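Local coordinates for protein beta-galactosidase (PDB 3TTY) that hydrolyses the bonds of terminal non-reducing beta-D-galactose residues in galactosides, as a zinc-containing TIM-barrel glycoside hydrolase that assembles as a trimer, at residues A40-F45 and L76-S81; D548-E553 and G568-T573. All blocks are in the same frame, centred on the assembly; numbering follows the deposited sequence.

How the contacts relate
Contact 1 joins two neighbouring strands of the catalytic TIM barrel and carries the chain onward into the galactose pocket, where the side chain of F45 comes within about 4 Å of the bound sugar. Contact 2 belongs to the trimerisation domain, on the other side of the chain's centre, its own centre about 34 Å from that point, against about 22 Å for that of contact 1. The two contact centres are about 56 Å apart and the nearest atoms about 44 Å, so they do not touch. Contact 1 comes wholly earlier in the sequence. Although contact 2 belongs to the trimerisation domain, it is F45 in contact 1 that meets another subunit.

Contact 1: A40-F45 and L76-S81; sequences ATVNVF and LCLATS
The carboxamide of N43 reaches the end of strand 76-79 through ND2, which donates to A79 O at 3.0 Å with the acceptor tilted slightly out of the amide plane. CG stands anti to the backbone N (chi1 -163°), on the side of 76-81, and OD1 lies 3.3 Å from S81 OG. The other flat group is the ring of F45, a residue that leaves the backbone pointing away from 76-81; V44 CG1 sits 3.6 Å above one of the ring's faces, offset toward the rim. This ring contacts the bound galactose and meets the ring of W187 of the second subunit, the planes at about 45°.

Before these loops, 40-42 and 76-79 run as adjacent parallel strands of the TIM barrel. C77 N donates to A40 O, C77 O accepts V42 N, and A79 N donates to V42 O. On the face carrying T41 and C77, OG1 of the threonine rests 3.4 Å from C77 CB, and both side chains also touch H146 of the next strand. On the reverse face V42 CG2 meets L78 CD1 at 3.7 Å, the side chains crossing at a slant, while helix 60-71 packs over A40 and L76.

Past the strand ends, V44 CG2 reaches A79 CB at 3.7 Å. S81 OG donates to N43 O at 2.7 Å, approaching from above the carbonyl plane, 52° out of it, and also bonds to S46 N. S81 CA adds a CA-H...O contact to V44 O. Side-chain bonds thus take over where backbone pairing stops: the N43 amide and the S81 hydroxyl satisfy buried carbonyls and tie the two loops together, which is consistent with a defined course for the chain that delivers F45 to the sugar.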
loop_
_atom_site.group_PDB
_atom_site.type_symbol
_atom_site.label_atom_id
_atom_site.label_comp_id
_atom_site.label_asym_id
_atom_site.label_seq_id
_atom_site.Cartn_x
_atom_site.Cartn_y
_atom_site.Cartn_z
ATOM N N ALA A 40 36.020 -0.672 -22.145
ATOM C CA ALA A 40 35.747 -0.978 -20.754
ATOM C C ALA A 40 35.412 0.314 -20.023
ATOM O O ALA A 40 36.100 1.328 -20.194
ATOM C CB ALA A 40 36.958 -1.678 -20.096
ATOM N N THR A 41 34.343 0.277 -19.231
ATOM C CA THR A 41 33.945 1.403 -18.393
ATOM C C THR A 41 34.370 1.056 -16.977
ATOM O O THR A 41 33.749 0.230 -16.320
ATOM C CB THR A 41 32.409 1.608 -18.423
ATOM O OG1 THR A 41 31.979 1.902 -19.760
ATOM C CG2 THR A 41 31.981 2.736 -17.480
ATOM N N VAL A 42 35.440 1.677 -16.504
ATOM C CA VAL A 42 36.053 1.251 -15.252
ATOM C C VAL A 42 36.005 2.339 -14.193
ATOM O O VAL A 42 35.731 3.505 -14.497
ATOM C CB VAL A 42 37.512 0.839 -15.473
ATOM C CG1 VAL A 42 37.596 -0.198 -16.593
ATOM C CG2 VAL A 42 38.341 2.066 -15.815
ATOM N N ASN A 43 36.245 1.940 -12.948
ATOM C CA ASN A 43 36.303 2.864 -11.813
ATOM C C ASN A 43 34.994 3.594 -11.492
ATOM O O ASN A 43 35.022 4.731 -10.996
ATOM C CB ASN A 43 37.400 3.899 -12.033
ATOM C CG ASN A 43 37.784 4.623 -10.755
ATOM O OD1 ASN A 43 38.049 3.995 -9.715
ATOM N ND2 ASN A 43 37.806 5.954 -10.819
ATOM N N VAL A 44 33.851 2.968 -11.773
ATOM C CA VAL A 44 32.567 3.622 -11.491
ATOM C C VAL A 44 32.303 3.679 -9.988
ATOM O O VAL A 44 31.739 4.652 -9.486
ATOM C CB VAL A 44 31.382 2.929 -12.179
ATOM C CG1 VAL A 44 30.084 3.677 -11.891
ATOM C CG2 VAL A 44 31.608 2.830 -13.667
ATOM N N PHE A 45 32.738 2.654 -9.262
ATOM C CA PHE A 45 32.345 2.520 -7.863
ATOM C C PHE A 45 33.499 2.199 -6.936
ATOM O O PHE A 45 33.449 1.217 -6.193
ATOM C CB PHE A 45 31.238 1.466 -7.714
ATOM C CG PHE A 45 29.884 1.924 -8.222
ATOM C CD1 PHE A 45 29.234 3.004 -7.640
ATOM C CD2 PHE A 45 29.256 1.264 -9.263
ATOM C CE1 PHE A 45 27.979 3.422 -8.088
ATOM C CE2 PHE A 45 28.005 1.680 -9.726
ATOM C CZ PHE A 45 27.366 2.764 -9.134
ATOM N N LEU A 76 39.141 2.926 -22.996
ATOM C CA LEU A 76 38.655 3.192 -21.649
ATOM C C LEU A 76 37.601 4.293 -21.584
ATOM O O LEU A 76 37.818 5.426 -22.034
ATOM C CB LEU A 76 39.822 3.519 -20.727
ATOM C CG LEU A 76 40.885 2.418 -20.756
ATOM C CD1 LEU A 76 42.192 2.874 -20.131
ATOM C CD2 LEU A 76 40.365 1.173 -20.085
ATOM N N CYS A 77 36.440 3.926 -21.051
ATOM C CA CYS A 77 35.461 4.893 -20.604
ATOM C C CYS A 77 35.690 5.045 -19.091
ATOM O O CYS A 77 35.236 4.218 -18.302
ATOM C CB CYS A 77 34.051 4.401 -20.909
ATOM S SG CYS A 77 32.780 5.580 -20.454
ATOM N N LEU A 78 36.427 6.082 -18.698
ATOM C CA LEU A 78 36.885 6.203 -17.317
ATOM C C LEU A 78 35.903 6.995 -16.459
ATOM O O LEU A 78 35.614 8.153 -16.747
ATOM C CB LEU A 78 38.288 6.826 -17.250
ATOM C CG LEU A 78 38.907 6.973 -15.850
ATOM C CD1 LEU A 78 39.009 5.619 -15.116
ATOM C CD2 LEU A 78 40.264 7.637 -15.909
ATOM N N ALA A 79 35.399 6.363 -15.405
ATOM C CA ALA A 79 34.452 7.020 -14.507
ATOM C C ALA A 79 35.178 7.764 -13.375
ATOM O O ALA A 79 36.283 7.400 -12.984
ATOM C CB ALA A 79 33.451 6.002 -13.948
ATOM N N THR A 80 34.550 8.812 -12.857
ATOM C CA THR A 80 35.116 9.579 -11.753
ATOM C C THR A 80 34.891 8.935 -10.383
ATOM O O THR A 80 35.467 9.389 -9.391
ATOM C CB THR A 80 34.515 10.985 -11.709
ATOM O OG1 THR A 80 33.095 10.874 -11.577
ATOM C CG2 THR A 80 34.843 11.732 -12.986
ATOM N N SER A 81 34.041 7.909 -10.323
ATOM C CA SER A 81 33.792 7.171 -9.079
ATOM C C SER A 81 32.959 7.946 -8.063
ATOM O O SER A 81 32.879 7.551 -6.907
ATOM C CB SER A 81 35.104 6.758 -8.408
ATOM O OG SER A 81 35.287 5.356 -8.434
#

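Contact 2: D548-E553 and G568-T573; sequences DVIHAE and GTPVLT
I550 fits against P570 and T573 where strand 546-552, paired antiparallel with 512-519 in a two-stranded sheet, packs over the beginning of strand 570-577 of the larger mixed sheet. The isoleucine CG1 lies 3.8 Å from P570 CB and 3.5 Å from P570 O, the chain crossing the pyrrolidine ring obliquely. With CG1 between the backbone N and the carbonyl carbon (chi1 72°), the branch is folded in over this strand, and CD1 meets T573 CG2 tip to tip at 3.8 Å. P570 CD in turn approaches I550 O at 3.5 Å. An alanine in place of I550 would probably open a gap above P570 and leave the T573 methyl without this partner.

The backbones are bridged by a water. It accepts from I550 N at 2.9 Å and donates to P570 O and to T569 OG1; its bond to D548 O, at 3.4 Å, is weak.

Further out, Y584 of strand 580-585 touches both I550 and T573, and V557 of strand 556-561 backs P570. Between P570 and T573, residues V571 and L572 form a classic beta bulge against strand 556-561, where the chain turns a corner. Two of the water's partners are themselves held from this outer shell: D548 O is bonded to Y561 OH, and T569 OG1 to Y566 O.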
loop_
_atom_site.group_PDB
_atom_site.type_symbol
_atom_site.label_atom_id
_atom_site.label_comp_id
_atom_site.label_asym_id
_atom_site.label_seq_id
_atom_site.Cartn_x
_atom_site.Cartn_y
_atom_site.Cartn_z
ATOM N N ASP A 548 -12.809 16.606 -23.734
ATOM C CA ASP A 548 -12.948 18.056 -23.810
ATOM C C ASP A 548 -14.261 18.417 -24.497
ATOM O O ASP A 548 -14.570 17.881 -25.557
ATOM C CB ASP A 548 -11.784 18.648 -24.604
ATOM C CG ASP A 548 -10.988 19.655 -23.804
ATOM O OD1 ASP A 548 -11.462 20.043 -22.708
ATOM O OD2 ASP A 548 -9.903 20.066 -24.276
ATOM N N VAL A 549 -15.039 19.321 -23.909
ATOM C CA VAL A 549 -16.257 19.806 -24.574
ATOM C C VAL A 549 -15.913 21.127 -25.233
ATOM O O VAL A 549 -15.664 22.107 -24.535
ATOM C CB VAL A 549 -17.405 20.005 -23.573
ATOM C CG1 VAL A 549 -18.653 20.552 -24.270
ATOM C CG2 VAL A 549 -17.710 18.698 -22.874
ATOM N N ILE A 550 -15.857 21.162 -26.563
ATOM C CA ILE A 550 -15.282 22.334 -27.244
ATOM C C ILE A 550 -16.218 23.015 -28.239
ATOM O O ILE A 550 -17.255 22.462 -28.600
ATOM C CB ILE A 550 -13.987 21.960 -27.974
ATOM C CG1 ILE A 550 -14.297 21.117 -29.213
ATOM C CG2 ILE A 550 -13.063 21.189 -27.045
ATOM C CD1 ILE A 550 -13.064 20.755 -30.001
ATOM N N HIS A 551 -15.851 24.219 -28.676
ATOM C CA HIS A 551 -16.623 24.917 -29.702
ATOM C C HIS A 551 -15.769 25.293 -30.898
ATOM O O HIS A 551 -14.725 25.933 -30.752
ATOM C CB HIS A 551 -17.267 26.184 -29.139
ATOM C CG HIS A 551 -18.099 25.952 -27.922
ATOM N ND1 HIS A 551 -19.460 25.734 -27.981
ATOM C CD2 HIS A 551 -17.762 25.893 -26.610
ATOM C CE1 HIS A 551 -19.927 25.564 -26.755
ATOM N NE2 HIS A 551 -18.917 25.655 -25.906
ATOM N N ALA A 552 -16.219 24.914 -32.088
ATOM C CA ALA A 552 -15.515 25.310 -33.306
ATOM C C ALA A 552 -15.732 26.798 -33.556
ATOM O O ALA A 552 -16.865 27.266 -33.614
ATOM C CB ALA A 552 -15.993 24.495 -34.492
ATOM N N GLU A 553 -14.639 27.538 -33.683
ATOM C CA GLU A 553 -14.705 28.961 -33.949
ATOM C C GLU A 553 -14.290 29.213 -35.391
ATOM O O GLU A 553 -15.102 29.655 -36.200
ATOM C CB GLU A 553 -13.827 29.740 -32.955
ATOM C CG GLU A 553 -14.313 29.587 -31.516
ATOM C CD GLU A 553 -13.546 30.425 -30.507
ATOM O OE1 GLU A 553 -12.299 30.320 -30.437
ATOM O OE2 GLU A 553 -14.204 31.183 -29.763
ATOM N N GLY A 568 -22.656 14.870 -30.037
ATOM C CA GLY A 568 -22.844 15.703 -31.208
ATOM C C GLY A 568 -21.986 16.958 -31.220
ATOM O O GLY A 568 -22.134 17.814 -32.101
ATOM N N THR A 569 -21.089 17.084 -30.247
ATOM C CA THR A 569 -20.188 18.230 -30.221
ATOM C C THR A 569 -18.830 17.760 -30.744
ATOM O O THR A 569 -18.560 16.558 -30.767
ATOM C CB THR A 569 -20.092 18.861 -28.807
ATOM O OG1 THR A 569 -19.698 17.864 -27.858
ATOM C CG2 THR A 569 -21.444 19.447 -28.386
ATOM N N PRO A 570 -17.979 18.696 -31.179
ATOM C CA PRO A 570 -16.729 18.327 -31.863
ATOM C C PRO A 570 -15.734 17.552 -31.000
ATOM O O PRO A 570 -15.518 17.890 -29.833
ATOM C CB PRO A 570 -16.129 19.685 -32.258
ATOM C CG PRO A 570 -17.294 20.654 -32.221
ATOM C CD PRO A 570 -18.179 20.154 -31.123
ATOM N N VAL A 571 -15.132 16.517 -31.574
ATOM C CA VAL A 571 -14.050 15.792 -30.906
ATOM C C VAL A 571 -12.790 15.781 -31.780
ATOM O O VAL A 571 -11.670 15.640 -31.276
ATOM C CB VAL A 571 -14.477 14.368 -30.476
ATOM C CG1 VAL A 571 -14.881 13.522 -31.682
ATOM C CG2 VAL A 571 -13.372 13.695 -29.673
ATOM N N LEU A 572 -12.969 15.956 -33.089
ATOM C CA LEU A 572 -11.830 16.179 -33.978
ATOM C C LEU A 572 -12.053 17.405 -34.862
ATOM O O LEU A 572 -13.059 17.500 -35.574
ATOM C CB LEU A 572 -11.543 14.959 -34.842
ATOM C CG LEU A 572 -10.364 15.124 -35.798
ATOM C CD1 LEU A 572 -9.060 15.330 -35.037
ATOM C CD2 LEU A 572 -10.251 13.938 -36.778
ATOM N N THR A 573 -11.113 18.347 -34.814
ATOM C CA THR A 573 -11.233 19.559 -35.609
ATOM C C THR A 573 -9.978 19.813 -36.434
ATOM O O THR A 573 -8.885 19.372 -36.068
ATOM C CB THR A 573 -11.546 20.790 -34.724
ATOM O OG1 THR A 573 -10.402 21.114 -33.920
ATOM C CG2 THR A 573 -12.767 20.506 -33.817
HETATM O O HOH W 1 -17.158 18.824 -27.632
#